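Local coordinates for deoxyuridine 5'-triphosphate nucleotidohydrolase (Entamoeba histolytica, PDB 3LQW), which probably hydrolyses dUTP to dUMP and diphosphate with magnesium as cofactor, supplying the precursor of thymidine nucleotides and keeping uracil out of DNA, at residues Phe64-Gly69 with Val111-His116. Sequence-based numbering, arbitrary orientation.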
loop_
_atom_site.group_PDB
_atom_site.type_symbol
_atom_site.label_atom_id
_atom_site.label_comp_id
_atom_site.label_asym_id
_atom_site.label_seq_id
_atom_site.Cartn_x
_atom_site.Cartn_y
_atom_site.Cartn_z
ATOM N N PHE A 64 -4.473 5.222 -16.380
ATOM C CA PHE A 64 -3.436 5.531 -17.352
ATOM C C PHE A 64 -2.083 5.137 -16.769
ATOM O O PHE A 64 -1.811 5.388 -15.604
ATOM C CB PHE A 64 -3.432 7.031 -17.694
ATOM C CG PHE A 64 -2.535 7.388 -18.861
ATOM C CD1 PHE A 64 -1.217 7.786 -18.677
ATOM C CD2 PHE A 64 -3.004 7.321 -20.143
ATOM C CE1 PHE A 64 -0.379 8.076 -19.768
ATOM C CE2 PHE A 64 -2.163 7.655 -21.219
ATOM C CZ PHE A 64 -0.873 8.005 -20.997
ATOM N N LEU A 65 -1.250 4.516 -17.600
ATOM C CA LEU A 65 0.102 4.124 -17.216
ATOM C C LEU A 65 1.078 5.256 -17.562
ATOM O O LEU A 65 1.335 5.534 -18.737
ATOM C CB LEU A 65 0.496 2.861 -17.989
ATOM C CG LEU A 65 1.872 2.298 -17.603
ATOM C CD1 LEU A 65 1.891 1.759 -16.190
ATOM C CD2 LEU A 65 2.375 1.237 -18.598
ATOM N N VAL A 66 1.562 5.924 -16.541
ATOM C CA VAL A 66 2.419 7.116 -16.684
ATOM C C VAL A 66 3.914 6.737 -16.632
ATOM O O VAL A 66 4.365 6.082 -15.713
ATOM C CB VAL A 66 2.124 8.187 -15.604
ATOM C CG1 VAL A 66 2.939 9.500 -15.918
ATOM C CG2 VAL A 66 0.625 8.500 -15.529
ATOM N N SER A 67 4.640 7.191 -17.643
ATOM C CA SER A 67 6.088 6.956 -17.721
ATOM C C SER A 67 6.847 8.051 -16.960
ATOM O O SER A 67 6.542 9.217 -17.065
ATOM C CB SER A 67 6.516 6.897 -19.180
ATOM O OG SER A 67 5.995 5.756 -19.855
ATOM N N THR A 68 7.824 7.619 -16.153
ATOM C CA THR A 68 8.674 8.552 -15.401
ATOM C C THR A 68 9.973 8.906 -16.150
ATOM O O THR A 68 10.609 9.918 -15.805
ATOM C CB THR A 68 9.080 7.974 -14.071
ATOM O OG1 THR A 68 9.927 6.828 -14.257
ATOM C CG2 THR A 68 7.888 7.640 -13.207
ATOM N N GLY A 69 10.366 8.097 -17.117
ATOM C CA GLY A 69 11.626 8.351 -17.794
ATOM C C GLY A 69 12.864 7.890 -17.068
ATOM O O GLY A 69 13.960 8.170 -17.567
ATOM N N VAL A 111 3.906 4.187 -13.592
ATOM C CA VAL A 111 2.945 4.344 -12.492
ATOM C C VAL A 111 1.528 4.178 -13.077
ATOM O O VAL A 111 1.187 4.929 -13.983
ATOM C CB VAL A 111 3.070 5.856 -11.823
ATOM C CG1 VAL A 111 2.078 6.027 -10.716
ATOM C CG2 VAL A 111 4.545 6.123 -11.343
ATOM N N ILE A 112 0.698 3.277 -12.528
ATOM C CA ILE A 112 -0.692 3.209 -12.957
ATOM C C ILE A 112 -1.542 4.116 -12.050
ATOM O O ILE A 112 -1.625 3.926 -10.849
ATOM C CB ILE A 112 -1.175 1.758 -13.032
ATOM C CG1 ILE A 112 -2.518 1.666 -13.751
ATOM C CG2 ILE A 112 -1.170 1.098 -11.666
ATOM C CD1 ILE A 112 -2.423 1.780 -15.250
ATOM N N LEU A 113 -2.088 5.153 -12.660
ATOM C CA LEU A 113 -2.984 6.101 -11.999
ATOM C C LEU A 113 -4.428 5.761 -12.323
ATOM O O LEU A 113 -4.776 5.621 -13.494
ATOM C CB LEU A 113 -2.691 7.558 -12.427
ATOM C CG LEU A 113 -1.302 8.145 -12.089
ATOM C CD1 LEU A 113 -1.246 9.601 -12.526
ATOM C CD2 LEU A 113 -0.980 7.996 -10.596
ATOM N N PHE A 114 -5.242 5.617 -11.296
ATOM C CA PHE A 114 -6.671 5.425 -11.423
ATOM C C PHE A 114 -7.331 6.764 -11.119
ATOM O O PHE A 114 -7.071 7.362 -10.066
ATOM C CB PHE A 114 -7.208 4.398 -10.420
ATOM C CG PHE A 114 -6.750 2.986 -10.650
ATOM C CD1 PHE A 114 -7.451 2.141 -11.476
ATOM C CD2 PHE A 114 -5.640 2.468 -9.985
ATOM C CE1 PHE A 114 -7.043 0.841 -11.677
ATOM C CE2 PHE A 114 -5.230 1.159 -10.217
ATOM C CZ PHE A 114 -5.941 0.355 -11.039
ATOM N N ASN A 115 -8.208 7.219 -12.003
ATOM C CA ASN A 115 -8.982 8.441 -11.796
ATOM C C ASN A 115 -10.370 8.056 -11.288
ATOM O O ASN A 115 -11.240 7.693 -12.080
ATOM C CB ASN A 115 -9.099 9.220 -13.112
ATOM C CG ASN A 115 -9.926 10.472 -13.008
ATOM O OD1 ASN A 115 -10.409 10.826 -11.917
ATOM N ND2 ASN A 115 -10.116 11.135 -14.135
ATOM N N HIS A 116 -10.571 8.087 -9.986
ATOM C CA HIS A 116 -11.851 7.703 -9.440
ATOM C C HIS A 116 -12.866 8.855 -9.333
ATOM O O HIS A 116 -13.894 8.727 -8.692
ATOM C CB HIS A 116 -11.636 7.018 -8.091
ATOM C CG HIS A 116 -10.929 5.712 -8.185
ATOM N ND1 HIS A 116 -11.311 4.740 -9.086
ATOM C CD2 HIS A 116 -9.891 5.203 -7.470
ATOM C CE1 HIS A 116 -10.521 3.688 -8.916
ATOM N NE2 HIS A 116 -9.649 3.934 -7.948
#
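Phe64 and Leu113 form a hydrogen-bonded antiparallel pair in a β-sheet of the trimeric dUTPase fold. Phe64 N donates to Leu113 O at 2.9 Å, and Leu113 N returns a bond to Phe64 O at 3.0 Å. Val66 and Val111 make the next hydrogen-bonded pair. There Val66 N reaches Val111 O at 2.8 Å in a nearly straight bond (171° at the hydrogen). Val111 N closes the ring by bonding to Val66 O.

Leu65 and Ile112 face each other between these two pairs, on the other face of the sheet from the valines. In the conformer given, Ile112 has CG1 anti to its own N (chi1 -168°). With chi2 at 77°, CD1 then comes over the backbone of Phe64, 3.7 Å from Phe64 O. On the opposite face Val66, Val111 and Leu113 are buried, while Phe64 is partly exposed. Across the strands, Val66 CG2 rests against Leu113 CD1 at 3.7 Å, again in the conformer given, and lies at the edge of the Phe64 ring. Thr68 CG2 meets Val111 CG2 at 4.1 Å.

Leu65 packs on Leu90 and Ile112 on Ala89, both of a second subunit, so this face meets the trimer interface. On the other face Phe56 lies nearly parallel to the Phe64 ring and also touches Val66 and Leu113, while Val111 packs on Ile129 and Ala130 of strand 128-136, linking this sheet to another. Thr68 OG1 bonds to Ile109 O.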